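Local coordinates for zona occludens toxin N-terminal domain-containing protein (Neisseria meningitidis MC58, PDB 2R2A), which is of unestablished function, but its N-terminal domain has a P-loop NTPase-type fold and probably binds nucleotide, in a probably membrane-anchored zonular occludens toxin homologue, at residues Ala74-Ile87 against Glu111-Ile124. Residues are numbered along the deposited sequence; the frame is centred on the assembly and turned at random. Where two conformers were deposited one is given.
Sequences AHDMYEWIKKPENI and ENVQWLNTHRHQGI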
ATOM      1  N   ALA A  74      -8.744   9.895  -1.565  1.00 24.66           N
ATOM      2  CA  ALA A  74      -8.408   8.818  -0.646  1.00 24.45           C
ATOM      3  C   ALA A  74      -9.056   9.082   0.715  1.00 24.65           C
ATOM      4  O   ALA A  74      -9.174   8.164   1.549  1.00 24.96           O
ATOM      5  CB  ALA A  74      -6.868   8.669  -0.497  1.00 23.07           C
ATOM      6  N   HIS A  75      -9.456  10.340   0.933  1.00 24.19           N
ATOM      7  CA  HIS A  75      -9.845  10.795   2.262  1.00 25.71           C
ATOM      8  C   HIS A  75     -11.242  10.392   2.694  1.00 26.18           C
ATOM      9  O   HIS A  75     -11.512  10.338   3.892  1.00 27.00           O
ATOM     10  CB  HIS A  75      -9.540  12.291   2.461  1.00 26.14           C
ATOM     11  CG  HIS A  75      -8.074  12.589   2.381  1.00 25.42           C
ATOM     12  ND1 HIS A  75      -7.235  12.500   3.472  1.00 26.58           N
ATOM     13  CD2 HIS A  75      -7.288  12.914   1.328  1.00 27.37           C
ATOM     14  CE1 HIS A  75      -5.997  12.779   3.099  1.00 27.30           C
ATOM     15  NE2 HIS A  75      -5.998  13.020   1.801  1.00 25.30           N
ATOM     16  N   ASP A  76     -12.127  10.086   1.740  1.00 27.09           N
ATOM     17  CA  ASP A  76     -13.403   9.509   2.109  1.00 27.36           C
ATOM     18  C   ASP A  76     -13.559   8.096   1.543  1.00 27.39           C
ATOM     19  O   ASP A  76     -14.644   7.717   1.137  1.00 26.45           O
ATOM     20  CB  ASP A  76     -14.571  10.410   1.689  1.00 28.36           C
ATOM     21  CG  ASP A  76     -14.570  10.739   0.208  1.00 29.08           C
ATOM     22  OD1 ASP A  76     -13.718  10.221  -0.551  1.00 28.96           O
ATOM     23  OD2 ASP A  76     -15.447  11.523  -0.206  1.00 29.80           O
HETATM   24  N   MSE A  77     -12.459   7.329   1.547  1.00 27.23           N
HETATM   25  CA  MSE A  77     -12.455   5.944   1.098  1.00 27.64           C
HETATM   26  C   MSE A  77     -13.470   5.124   1.877  1.00 27.86           C
HETATM   27  O   MSE A  77     -14.085   4.215   1.327  1.00 27.09           O
HETATM   28  CB  MSE A  77     -11.065   5.327   1.282  1.00 27.06           C
HETATM   29  CG  MSE A  77     -10.855   3.994   0.532  1.00 26.95           C
HETATM   30 SE   MSE A  77      -9.009   3.389   0.737  0.60 29.07          SE
HETATM   31  CE  MSE A  77      -8.115   4.754  -0.304  1.00 25.95           C
ATOM     32  N   TYR A  78     -13.635   5.456   3.158  1.00 27.89           N
ATOM     33  CA  TYR A  78     -14.591   4.774   3.999  1.00 29.06           C
ATOM     34  C   TYR A  78     -16.011   4.807   3.389  1.00 29.82           C
ATOM     35  O   TYR A  78     -16.812   3.930   3.672  1.00 29.35           O
ATOM     36  CB  TYR A  78     -14.585   5.359   5.423  1.00 29.24           C
ATOM     37  CG  TYR A  78     -15.125   6.766   5.538  1.00 29.67           C
ATOM     38  CD1 TYR A  78     -14.293   7.882   5.342  1.00 29.05           C
ATOM     39  CD2 TYR A  78     -16.463   6.991   5.882  1.00 30.09           C
ATOM     40  CE1 TYR A  78     -14.800   9.187   5.464  1.00 30.95           C
ATOM     41  CE2 TYR A  78     -16.967   8.275   5.991  1.00 30.68           C
ATOM     42  CZ  TYR A  78     -16.139   9.361   5.784  1.00 30.50           C
ATOM     43  OH  TYR A  78     -16.668  10.623   5.896  1.00 30.20           O
ATOM     44  N   GLU A  79     -16.289   5.810   2.553  1.00 30.54           N
ATOM     45  CA  GLU A  79     -17.593   5.946   1.903  1.00 31.98           C
ATOM     46  C   GLU A  79     -17.653   5.083   0.636  1.00 31.32           C
ATOM     47  O   GLU A  79     -18.341   4.057   0.620  1.00 32.66           O
ATOM     48  CB  GLU A  79     -17.912   7.411   1.579  1.00 31.39           C
ATOM     49  CG  GLU A  79     -18.260   8.293   2.786  1.00 33.99           C
ATOM     50  CD  GLU A  79     -18.863   9.655   2.391  1.00 34.30           C
ATOM     51  OE1 GLU A  79     -19.051  10.521   3.275  1.00 38.52           O
ATOM     52  OE2 GLU A  79     -19.168   9.861   1.194  1.00 38.59           O
ATOM     53  N   TRP A  80     -16.945   5.500  -0.414  1.00 30.40           N
ATOM     54  CA  TRP A  80     -17.002   4.823  -1.708  1.00 30.21           C
ATOM     55  C   TRP A  80     -16.478   3.377  -1.767  1.00 30.96           C
ATOM     56  O   TRP A  80     -16.856   2.645  -2.680  1.00 31.09           O
ATOM     57  CB  TRP A  80     -16.324   5.655  -2.802  1.00 29.17           C
ATOM     58  CG  TRP A  80     -14.909   6.106  -2.531  1.00 29.03           C
ATOM     59  CD1 TRP A  80     -14.533   7.294  -1.980  1.00 28.74           C
ATOM     60  CD2 TRP A  80     -13.679   5.409  -2.853  1.00 28.88           C
ATOM     61  NE1 TRP A  80     -13.163   7.378  -1.913  1.00 27.68           N
ATOM     62  CE2 TRP A  80     -12.613   6.244  -2.444  1.00 28.84           C
ATOM     63  CE3 TRP A  80     -13.381   4.163  -3.438  1.00 28.53           C
ATOM     64  CZ2 TRP A  80     -11.260   5.884  -2.605  1.00 27.09           C
ATOM     65  CZ3 TRP A  80     -12.038   3.801  -3.592  1.00 27.76           C
ATOM     66  CH2 TRP A  80     -10.992   4.659  -3.166  1.00 27.68           C
ATOM     67  N   ILE A  81     -15.599   2.971  -0.842  1.00 32.24           N
ATOM     68  CA  ILE A  81     -15.079   1.593  -0.833  1.00 33.15           C
ATOM     69  C   ILE A  81     -16.176   0.530  -0.577  1.00 34.13           C
ATOM     70  O   ILE A  81     -16.014  -0.643  -0.961  1.00 34.53           O
ATOM     71  CB  ILE A  81     -13.843   1.391   0.107  1.00 32.77           C
ATOM     72  CG1 ILE A  81     -12.940   0.265  -0.400  1.00 34.46           C
ATOM     73  CG2 ILE A  81     -14.260   1.061   1.523  1.00 32.55           C
ATOM     74  CD1 ILE A  81     -12.113   0.583  -1.666  1.00 34.36           C
ATOM     75  N   LYS A  82     -17.280   0.948   0.046  1.00 34.09           N
ATOM     76  CA  LYS A  82     -18.361   0.030   0.421  1.00 34.93           C
ATOM     77  C   LYS A  82     -19.381  -0.180  -0.700  1.00 34.89           C
ATOM     78  O   LYS A  82     -20.279  -1.039  -0.595  1.00 35.54           O
ATOM     79  CB  LYS A  82     -19.019   0.471   1.735  1.00 34.69           C
ATOM     80  CG  LYS A  82     -17.963   0.974   2.722  1.00 37.26           C
ATOM     81  CD  LYS A  82     -18.245   0.687   4.188  1.00 38.44           C
ATOM     82  CE  LYS A  82     -16.912   0.840   4.975  1.00 39.28           C
ATOM     83  NZ  LYS A  82     -17.084   1.317   6.384  1.00 38.68           N
ATOM     84  N   LYS A  83     -19.239   0.584  -1.783  1.00 34.52           N
ATOM     85  CA  LYS A  83     -20.174   0.446  -2.895  1.00 33.22           C
ATOM     86  C   LYS A  83     -19.858  -0.698  -3.844  1.00 32.31           C
ATOM     87  O   LYS A  83     -18.700  -0.876  -4.239  1.00 30.64           O
ATOM     88  CB  LYS A  83     -20.428   1.775  -3.620  1.00 34.56           C
ATOM     89  CG  LYS A  83     -19.320   2.382  -4.446  1.00 36.54           C
ATOM     90  CD  LYS A  83     -19.775   3.813  -4.817  1.00 40.73           C
ATOM     91  CE  LYS A  83     -18.649   4.649  -5.413  1.00 43.27           C
ATOM     92  NZ  LYS A  83     -18.881   6.118  -5.169  1.00 46.35           N
ATOM     93  N   PRO A  84     -20.901  -1.491  -4.202  1.00 31.18           N
ATOM     94  CA  PRO A  84     -20.819  -2.723  -4.981  1.00 30.91           C
ATOM     95  C   PRO A  84     -19.762  -2.808  -6.079  1.00 30.51           C
ATOM     96  O   PRO A  84     -19.135  -3.848  -6.207  1.00 30.15           O
ATOM     97  CB  PRO A  84     -22.229  -2.853  -5.608  1.00 30.38           C
ATOM     98  CG  PRO A  84     -23.098  -1.837  -4.916  1.00 30.74           C
ATOM     99  CD  PRO A  84     -22.295  -1.243  -3.787  1.00 31.35           C
ATOM    100  N   GLU A  85     -19.596  -1.766  -6.891  1.00 30.55           N
ATOM    101  CA  GLU A  85     -18.629  -1.838  -7.991  1.00 31.00           C
ATOM    102  C   GLU A  85     -17.203  -1.924  -7.458  1.00 30.87           C
ATOM    103  O   GLU A  85     -16.292  -2.311  -8.196  1.00 29.80           O
ATOM    104  CB  GLU A  85     -18.753  -0.644  -8.935  1.00 31.77           C
ATOM    105  CG  GLU A  85     -18.727   0.737  -8.249  1.00 33.10           C
ATOM    106  CD  GLU A  85     -20.124   1.322  -8.044  1.00 36.14           C
ATOM    107  OE1 GLU A  85     -21.088   0.903  -8.731  1.00 37.70           O
ATOM    108  OE2 GLU A  85     -20.264   2.215  -7.191  1.00 37.16           O
ATOM    109  N   ASN A  86     -17.031  -1.576  -6.182  1.00 30.27           N
ATOM    110  CA  ASN A  86     -15.707  -1.511  -5.538  1.00 30.73           C
ATOM    111  C   ASN A  86     -15.355  -2.634  -4.551  1.00 30.43           C
ATOM    112  O   ASN A  86     -14.225  -2.688  -4.050  1.00 30.69           O
ATOM    113  CB  ASN A  86     -15.536  -0.154  -4.859  1.00 30.44           C
ATOM    114  CG  ASN A  86     -15.596   1.003  -5.835  1.00 31.73           C
ATOM    115  OD1 ASN A  86     -15.269   0.870  -7.013  1.00 35.01           O
ATOM    116  ND2 ASN A  86     -16.025   2.150  -5.349  1.00 32.09           N
ATOM    117  N   ILE A  87     -16.298  -3.534  -4.277  1.00 30.68           N
ATOM    118  CA  ILE A  87     -16.024  -4.684  -3.401  1.00 30.69           C
ATOM    119  C   ILE A  87     -14.962  -5.589  -4.033  1.00 29.82           C
ATOM    120  O   ILE A  87     -14.903  -5.725  -5.257  1.00 29.05           O
ATOM    121  CB  ILE A  87     -17.316  -5.491  -3.016  1.00 31.03           C
ATOM    122  CG1 ILE A  87     -17.714  -6.491  -4.105  1.00 31.65           C
ATOM    123  CG2 ILE A  87     -18.468  -4.544  -2.619  1.00 33.71           C
ATOM    124  CD1 ILE A  87     -19.167  -7.043  -3.977  1.00 32.58           C
ATOM    125  N   GLU A 111     -13.209   8.551  10.793  1.00 28.13           N
ATOM    126  CA  GLU A 111     -13.981   7.594  10.024  0.60 28.62           C
ATOM    127  C   GLU A 111     -13.134   6.867   8.978  1.00 28.09           C
ATOM    128  O   GLU A 111     -13.314   5.670   8.766  1.00 27.65           O
ATOM    129  CB  GLU A 111     -15.166   8.277   9.371  0.60 28.78           C
ATOM    130  CG  GLU A 111     -16.292   8.545  10.341  0.60 31.27           C
ATOM    131  CD  GLU A 111     -17.578   8.803   9.630  0.60 32.92           C
ATOM    132  OE1 GLU A 111     -18.103   7.861   8.989  0.60 34.62           O
ATOM    133  OE2 GLU A 111     -18.048   9.955   9.702  0.60 34.56           O
ATOM    134  N   ASN A 112     -12.200   7.587   8.346  1.00 28.33           N
ATOM    135  CA  ASN A 112     -11.327   6.978   7.313  1.00 28.49           C
ATOM    136  C   ASN A 112     -10.269   5.991   7.844  1.00 28.13           C
ATOM    137  O   ASN A 112      -9.584   5.304   7.078  1.00 28.56           O
ATOM    138  CB  ASN A 112     -10.682   8.029   6.401  1.00 27.85           C
ATOM    139  CG  ASN A 112     -10.364   7.463   5.014  1.00 28.90           C
ATOM    140  OD1 ASN A 112     -11.195   6.770   4.424  1.00 30.11           O
ATOM    141  ND2 ASN A 112      -9.173   7.762   4.491  1.00 24.94           N
ATOM    142  N   VAL A 113     -10.168   5.908   9.163  1.00 28.24           N
ATOM    143  CA  VAL A 113      -9.359   4.893   9.831  1.00 27.28           C
ATOM    144  C   VAL A 113     -10.235   3.787  10.411  1.00 28.22           C
ATOM    145  O   VAL A 113      -9.860   2.621  10.324  1.00 27.91           O
ATOM    146  CB  VAL A 113      -8.478   5.521  10.972  1.00 27.60           C
ATOM    147  CG1 VAL A 113      -7.771   4.463  11.837  1.00 25.09           C
ATOM    148  CG2 VAL A 113      -7.460   6.515  10.403  1.00 26.65           C
ATOM    149  N   GLN A 114     -11.394   4.149  10.996  1.00 28.42           N
ATOM    150  CA  GLN A 114     -12.263   3.193  11.716  0.60 29.32           C
ATOM    151  C   GLN A 114     -12.620   1.957  10.890  1.00 29.44           C
ATOM    152  O   GLN A 114     -12.774   0.852  11.426  1.00 29.96           O
ATOM    153  CB  GLN A 114     -13.570   3.867  12.189  0.60 29.26           C
ATOM    154  CG  GLN A 114     -13.370   4.947  13.245  0.60 30.08           C
ATOM    155  CD  GLN A 114     -14.646   5.526  13.803  0.60 29.91           C
ATOM    156  OE1 GLN A 114     -15.675   5.594  13.122  0.60 31.93           O
ATOM    157  NE2 GLN A 114     -14.579   5.981  15.051  0.60 30.32           N
ATOM    158  N   TRP A 115     -12.797   2.162   9.589  1.00 29.65           N
ATOM    159  CA  TRP A 115     -13.256   1.099   8.685  1.00 29.31           C
ATOM    160  C   TRP A 115     -12.201   0.047   8.392  1.00 29.36           C
ATOM    161  O   TRP A 115     -12.526  -1.060   7.963  1.00 27.54           O
ATOM    162  CB  TRP A 115     -13.771   1.694   7.372  1.00 30.12           C
ATOM    163  CG  TRP A 115     -12.700   2.173   6.465  1.00 29.37           C
ATOM    164  CD1 TRP A 115     -12.084   3.387   6.506  1.00 30.62           C
ATOM    165  CD2 TRP A 115     -12.106   1.458   5.371  1.00 31.23           C
ATOM    166  NE1 TRP A 115     -11.136   3.477   5.515  1.00 29.84           N
ATOM    167  CE2 TRP A 115     -11.121   2.305   4.806  1.00 29.20           C
ATOM    168  CE3 TRP A 115     -12.291   0.174   4.826  1.00 31.14           C
ATOM    169  CZ2 TRP A 115     -10.341   1.927   3.705  1.00 29.90           C
ATOM    170  CZ3 TRP A 115     -11.511  -0.205   3.729  1.00 30.73           C
ATOM    171  CH2 TRP A 115     -10.537   0.672   3.190  1.00 30.04           C
ATOM    172  N   LEU A 116     -10.928   0.390   8.640  1.00 29.45           N
ATOM    173  CA  LEU A 116      -9.837  -0.456   8.242  1.00 30.45           C
ATOM    174  C   LEU A 116      -9.895  -1.793   8.920  1.00 32.09           C
ATOM    175  O   LEU A 116      -9.587  -2.817   8.303  1.00 31.49           O
ATOM    176  CB  LEU A 116      -8.478   0.209   8.513  1.00 29.92           C
ATOM    177  CG  LEU A 116      -8.151   1.433   7.660  1.00 28.73           C
ATOM    178  CD1 LEU A 116      -6.843   2.037   8.119  1.00 30.39           C
ATOM    179  CD2 LEU A 116      -8.063   1.064   6.202  1.00 30.21           C
ATOM    180  N   ASN A 117     -10.295  -1.803  10.190  1.00 33.22           N
ATOM    181  CA  ASN A 117     -10.241  -3.051  10.931  1.00 34.89           C
ATOM    182  C   ASN A 117     -11.293  -4.041  10.433  1.00 34.93           C
ATOM    183  O   ASN A 117     -11.219  -5.218  10.753  1.00 35.60           O
ATOM    184  CB  ASN A 117     -10.338  -2.818  12.437  1.00 35.85           C
ATOM    185  CG  ASN A 117     -11.743  -2.565  12.880  1.00 38.22           C
ATOM    186  OD1 ASN A 117     -12.450  -3.486  13.279  1.00 43.79           O
ATOM    187  ND2 ASN A 117     -12.181  -1.320  12.778  1.00 41.84           N
ATOM    188  N   THR A 118     -12.248  -3.558   9.634  1.00 34.85           N
ATOM    189  CA  THR A 118     -13.218  -4.427   8.945  1.00 34.78           C
ATOM    190  C   THR A 118     -13.071  -4.459   7.415  1.00 35.04           C
ATOM    191  O   THR A 118     -14.022  -4.792   6.695  1.00 35.26           O
ATOM    192  CB  THR A 118     -14.692  -4.100   9.341  1.00 34.77           C
ATOM    193  OG1 THR A 118     -14.948  -2.694   9.194  1.00 34.30           O
ATOM    194  CG2 THR A 118     -14.952  -4.516  10.782  1.00 34.67           C
ATOM    195  N   HIS A 119     -11.868  -4.153   6.926  1.00 35.68           N
ATOM    196  CA  HIS A 119     -11.569  -4.161   5.488  1.00 36.22           C
ATOM    197  C   HIS A 119     -11.791  -5.510   4.797  1.00 36.90           C
ATOM    198  O   HIS A 119     -12.002  -5.534   3.590  1.00 37.61           O
ATOM    199  CB  HIS A 119     -10.132  -3.676   5.212  1.00 35.60           C
ATOM    200  CG  HIS A 119      -9.088  -4.714   5.471  1.00 33.98           C
ATOM    201  ND1 HIS A 119      -8.552  -5.492   4.469  1.00 33.01           N
ATOM    202  CD2 HIS A 119      -8.492  -5.117   6.620  1.00 33.09           C
ATOM    203  CE1 HIS A 119      -7.670  -6.329   4.986  1.00 32.55           C
ATOM    204  NE2 HIS A 119      -7.610  -6.118   6.289  1.00 31.81           N
ATOM    205  N   ARG A 120     -11.706  -6.611   5.545  1.00 38.17           N
ATOM    206  CA  ARG A 120     -11.956  -7.957   5.000  0.60 39.20           C
ATOM    207  C   ARG A 120     -13.411  -8.187   4.605  1.00 39.70           C
ATOM    208  O   ARG A 120     -13.693  -9.016   3.732  1.00 40.23           O
ATOM    209  CB  ARG A 120     -11.541  -9.046   5.991  0.60 39.40           C
ATOM    210  CG  ARG A 120     -10.046  -9.197   6.164  0.60 40.22           C
ATOM    211  CD  ARG A 120      -9.712 -10.563   6.737  0.60 41.89           C
ATOM    212  NE  ARG A 120      -8.266 -10.730   6.845  0.60 43.26           N
ATOM    213  CZ  ARG A 120      -7.653 -11.875   7.128  0.60 43.71           C
ATOM    214  NH1 ARG A 120      -8.360 -12.976   7.337  0.60 43.09           N
ATOM    215  NH2 ARG A 120      -6.326 -11.915   7.199  0.60 43.42           N
ATOM    216  N   HIS A 121     -14.329  -7.474   5.262  1.00 40.31           N
ATOM    217  CA  HIS A 121     -15.763  -7.554   4.944  1.00 41.31           C
ATOM    218  C   HIS A 121     -15.963  -7.158   3.493  1.00 41.11           C
ATOM    219  O   HIS A 121     -16.617  -7.874   2.750  1.00 41.73           O
ATOM    220  CB  HIS A 121     -16.593  -6.617   5.836  1.00 41.51           C
ATOM    221  CG  HIS A 121     -16.618  -7.010   7.277  1.00 43.23           C
ATOM    222  ND1 HIS A 121     -17.605  -6.590   8.143  1.00 45.44           N
ATOM    223  CD2 HIS A 121     -15.785  -7.793   8.004  1.00 44.43           C
ATOM    224  CE1 HIS A 121     -17.372  -7.087   9.345  1.00 46.02           C
ATOM    225  NE2 HIS A 121     -16.276  -7.823   9.287  1.00 46.14           N
ATOM    226  N   GLN A 122     -15.369  -6.026   3.099  1.00 40.73           N
ATOM    227  CA  GLN A 122     -15.420  -5.553   1.709  1.00 39.86           C
ATOM    228  C   GLN A 122     -14.384  -6.267   0.815  1.00 38.59           C
ATOM    229  O   GLN A 122     -14.269  -5.946  -0.370  1.00 38.92           O
ATOM    230  CB  GLN A 122     -15.277  -4.023   1.625  1.00 39.54           C
ATOM    231  CG  GLN A 122     -16.440  -3.226   2.221  1.00 42.32           C
ATOM    232  CD  GLN A 122     -16.356  -3.076   3.747  1.00 43.85           C
ATOM    233  OE1 GLN A 122     -15.325  -2.672   4.298  1.00 43.19           O
ATOM    234  NE2 GLN A 122     -17.452  -3.400   4.429  1.00 44.06           N
ATOM    235  N   GLY A 123     -13.681  -7.255   1.390  1.00 36.82           N
ATOM    236  CA  GLY A 123     -12.678  -8.070   0.701  1.00 34.74           C
ATOM    237  C   GLY A 123     -11.562  -7.250   0.060  1.00 32.71           C
ATOM    238  O   GLY A 123     -11.029  -7.642  -0.979  1.00 32.85           O
ATOM    239  N   ILE A 124     -11.215  -6.115   0.676  1.00 31.16           N
ATOM    240  CA  ILE A 124     -10.281  -5.152   0.080  1.00 29.14           C
ATOM    241  C   ILE A 124      -8.826  -5.428   0.492  1.00 28.33           C
ATOM    242  O   ILE A 124      -8.512  -5.387   1.676  1.00 28.44           O
ATOM    243  CB  ILE A 124     -10.603  -3.689   0.511  1.00 30.31           C
ATOM    244  CG1 ILE A 124     -12.073  -3.319   0.207  1.00 30.01           C
ATOM    245  CG2 ILE A 124      -9.605  -2.704  -0.101  1.00 27.96           C
ATOM    246  CD1 ILE A 124     -12.395  -3.316  -1.260  1.00 28.69           C
TER
HETATM  247  O   HOH W   1      -7.626   9.922   5.665  1.00 33.92           O
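N112 reaches from helix 111-114 to the start of helix 77-80, and its side chain can be followed atom by atom. N112 CB sits 3.5 Å from H75 O and also touches Y78 CD1. With CG anti to the backbone N (chi1 -153°), the amide is carried to the first turn of the other helix, N112 CG lying 3.3 Å from H75 O. There N112 OD1 accepts from Y78 N at 3.0 Å, the donor lying almost on the line of the side-chain C=O; M77 N is 3.2 Å from the same N112 OD1. N112 ND2 gives a rather bent bond (N-H...O 134°) to A74 O, 3.0 Å away, and a second one to a water. Both ends of the amide are therefore engaged, which fixes its rotation.

On the outer side, E111 CB stands over the centre of the Y78 ring, a CH-pi contact at 3.7 Å from the centroid. W115 fills the inner side: one face of its indole receives Y78 CA and I81 CG2, both toward the rim, and L116 CD2 of the same segment lies over the other face, also toward its rim. The selenium of M77, a selenomethionine, comes in obliquely, M77 SE lying 3.6 Å from W115 CZ2 in a Met-aromatic contact. Further along, I81 and I124 meet tip to tip, I81 CG1 to I124 CD1 at 3.7 Å.

Together the two segments form a layer over the parallel part of the P-loop-type sheet: M77, I81 and I124 touch V91, W115 and L116 touch I126, and M77 and W80 touch I57. The chemistry is divided: the buried amide of N112 ties its segment to backbone groups of A74 and Y78, while apolar contact across the segments comes from the I81-W115 CH-pi contact, the selenium and the paired isoleucines.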